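Replication initiator A family protein (Staphylococcus aureus CA-347, PDB 4PT7) probably initiates replication of staphylococcal multiresistance plasmids by binding and assembling on the plasmid origin. Local coordinates at residues 37-42 against 73-78. Numbering follows the deposited sequence.
Sequences KIAYAI and EILNCK
Ile42 and Ala39 of helix 34-52 meet Ile74 of helix 68-74 and the next residue, Leu75, inside the hydrophobic core of the RepA N-terminal domain, a member of the helix-turn-helix clan. Leu75 and Ile42 carry the contact. The CG of Leu75 stands beside its own backbone N and anti to the carbonyl carbon (chi1 -53°), and the CD2 branch lies against the helix, 4.0 Å from Ala39 CB and equally close to the CA of that residue. The small alanine lets the two backbones approach to 6.1 Å, measured from Ala39 CA to Leu75 CA. One turn further along, the same methyl touches Ile42, with Leu75 CD2 4.1 Å from Ile42 CG2. Ile42 also meets Ile74 methyl to methyl, CG2 to CG2 at 3.8 Å, the two side chains running antiparallel alongside one another. With CG1 of Ile42 beside the backbone N (chi1 -64°), CG2 is left anti to it, which brings that methyl to both partners. No hydrogen bond crosses the contact; the side-chain contacts are all between apolar groups. Asn76, with positive phi, is the C-prime residue of a Schellman motif that ends the helix: Cys77 N pairs with Met72 O, and the bond from Asn76 N to Glu73 O is weak at 3.3 Å. Lys78 sits at the N-cap position of helix 79-91, and this short turn between two helices is consistent with the helix-turn-helix of the clan. On the other side of helix 34-52, Tyr40 turns away to set its ring edge-to-face with Phe23, and Ala41 packs on Tyr17 and Ile19 of strand 16-20.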
loop_
_atom_site.group_PDB
_atom_site.type_symbol
_atom_site.label_atom_id
_atom_site.label_comp_id
_atom_site.label_asym_id
_atom_site.label_seq_id
_atom_site.Cartn_x
_atom_site.Cartn_y
_atom_site.Cartn_z
ATOM N N LYS B 37 -12.079 5.973 -3.908
ATOM C CA LYS B 37 -12.457 6.960 -4.910
ATOM C C LYS B 37 -11.446 6.951 -6.053
ATOM O O LYS B 37 -11.811 6.989 -7.221
ATOM C CB LYS B 37 -12.539 8.353 -4.277
ATOM C CG LYS B 37 -13.683 8.487 -3.278
ATOM C CD LYS B 37 -13.663 9.833 -2.571
ATOM C CE LYS B 37 -14.660 9.824 -1.419
ATOM N NZ LYS B 37 -14.638 11.082 -0.644
ATOM N N ILE B 38 -10.166 6.898 -5.709
ATOM C CA ILE B 38 -9.116 6.877 -6.712
ATOM C C ILE B 38 -9.164 5.569 -7.509
ATOM O O ILE B 38 -9.159 5.592 -8.744
ATOM C CB ILE B 38 -7.742 7.095 -6.038
ATOM C CG1 ILE B 38 -7.646 8.556 -5.582
ATOM C CG2 ILE B 38 -6.610 6.741 -6.985
ATOM C CD1 ILE B 38 -6.444 8.878 -4.728
ATOM N N ALA B 39 -9.245 4.439 -6.809
ATOM C CA ALA B 39 -9.318 3.145 -7.476
ATOM C C ALA B 39 -10.483 3.145 -8.470
ATOM O O ALA B 39 -10.351 2.655 -9.590
ATOM C CB ALA B 39 -9.515 2.028 -6.449
ATOM N N TYR B 40 -11.623 3.688 -8.050
ATOM C CA TYR B 40 -12.797 3.735 -8.913
ATOM C C TYR B 40 -12.436 4.480 -10.197
ATOM O O TYR B 40 -12.745 4.022 -11.300
ATOM C CB TYR B 40 -13.950 4.457 -8.210
ATOM C CG TYR B 40 -15.192 4.599 -9.064
ATOM C CD1 TYR B 40 -16.217 3.645 -9.019
ATOM C CD2 TYR B 40 -15.327 5.671 -9.954
ATOM C CE1 TYR B 40 -17.340 3.756 -9.852
ATOM C CE2 TYR B 40 -16.442 5.792 -10.780
ATOM C CZ TYR B 40 -17.437 4.830 -10.727
ATOM O OH TYR B 40 -18.512 4.930 -11.569
ATOM N N ALA B 41 -11.761 5.618 -10.046
ATOM C CA ALA B 41 -11.385 6.427 -11.199
ATOM C C ALA B 41 -10.411 5.697 -12.119
ATOM O O ALA B 41 -10.477 5.837 -13.337
ATOM C CB ALA B 41 -10.797 7.754 -10.737
ATOM N N ILE B 42 -9.507 4.911 -11.542
ATOM C CA ILE B 42 -8.552 4.165 -12.346
ATOM C C ILE B 42 -9.267 3.053 -13.111
ATOM O O ILE B 42 -8.995 2.839 -14.293
ATOM C CB ILE B 42 -7.426 3.566 -11.479
ATOM C CG1 ILE B 42 -6.620 4.700 -10.836
ATOM C CG2 ILE B 42 -6.530 2.674 -12.330
ATOM C CD1 ILE B 42 -5.411 4.243 -10.043
ATOM N N GLU B 73 -1.621 -4.766 -9.564
ATOM C CA GLU B 73 -0.674 -4.028 -10.381
ATOM C C GLU B 73 -1.332 -2.754 -10.926
ATOM O O GLU B 73 -0.711 -1.685 -10.942
ATOM C CB GLU B 73 -0.208 -4.881 -11.558
ATOM C CG GLU B 73 0.838 -4.195 -12.402
ATOM C CD GLU B 73 0.779 -4.627 -13.852
ATOM O OE1 GLU B 73 -0.109 -4.132 -14.585
ATOM O OE2 GLU B 73 1.611 -5.470 -14.253
ATOM N N ILE B 74 -2.584 -2.874 -11.371
ATOM C CA ILE B 74 -3.308 -1.730 -11.923
ATOM C C ILE B 74 -3.562 -0.633 -10.883
ATOM O O ILE B 74 -3.409 0.551 -11.173
ATOM C CB ILE B 74 -4.669 -2.163 -12.535
ATOM C CG1 ILE B 74 -4.439 -3.023 -13.785
ATOM C CG2 ILE B 74 -5.487 -0.934 -12.911
ATOM C CD1 ILE B 74 -5.715 -3.647 -14.345
ATOM N N LEU B 75 -3.948 -1.048 -9.680
ATOM C CA LEU B 75 -4.237 -0.135 -8.577
ATOM C C LEU B 75 -3.005 0.086 -7.704
ATOM O O LEU B 75 -3.063 0.810 -6.699
ATOM C CB LEU B 75 -5.379 -0.704 -7.719
ATOM C CG LEU B 75 -6.654 -1.086 -8.482
ATOM C CD1 LEU B 75 -7.703 -1.678 -7.532
ATOM C CD2 LEU B 75 -7.191 0.152 -9.169
ATOM N N ASN B 76 -1.898 -0.546 -8.090
ATOM C CA ASN B 76 -0.647 -0.434 -7.347
ATOM C C ASN B 76 -0.862 -0.553 -5.836
ATOM O O ASN B 76 -0.532 0.359 -5.079
ATOM C CB ASN B 76 0.031 0.898 -7.675
ATOM C CG ASN B 76 1.357 1.075 -6.946
ATOM O OD1 ASN B 76 2.156 0.137 -6.848
ATOM N ND2 ASN B 76 1.599 2.282 -6.439
ATOM N N CYS B 77 -1.412 -1.682 -5.397
ATOM C CA CYS B 77 -1.674 -1.904 -3.973
ATOM C C CYS B 77 -1.469 -3.370 -3.581
ATOM O O CYS B 77 -1.276 -4.228 -4.446
ATOM C CB CYS B 77 -3.112 -1.505 -3.648
ATOM S SG CYS B 77 -4.319 -2.550 -4.482
ATOM N N LYS B 78 -1.527 -3.646 -2.276
ATOM C CA LYS B 78 -1.349 -5.007 -1.784
ATOM C C LYS B 78 -2.661 -5.778 -1.703
ATOM O O LYS B 78 -3.737 -5.193 -1.836
#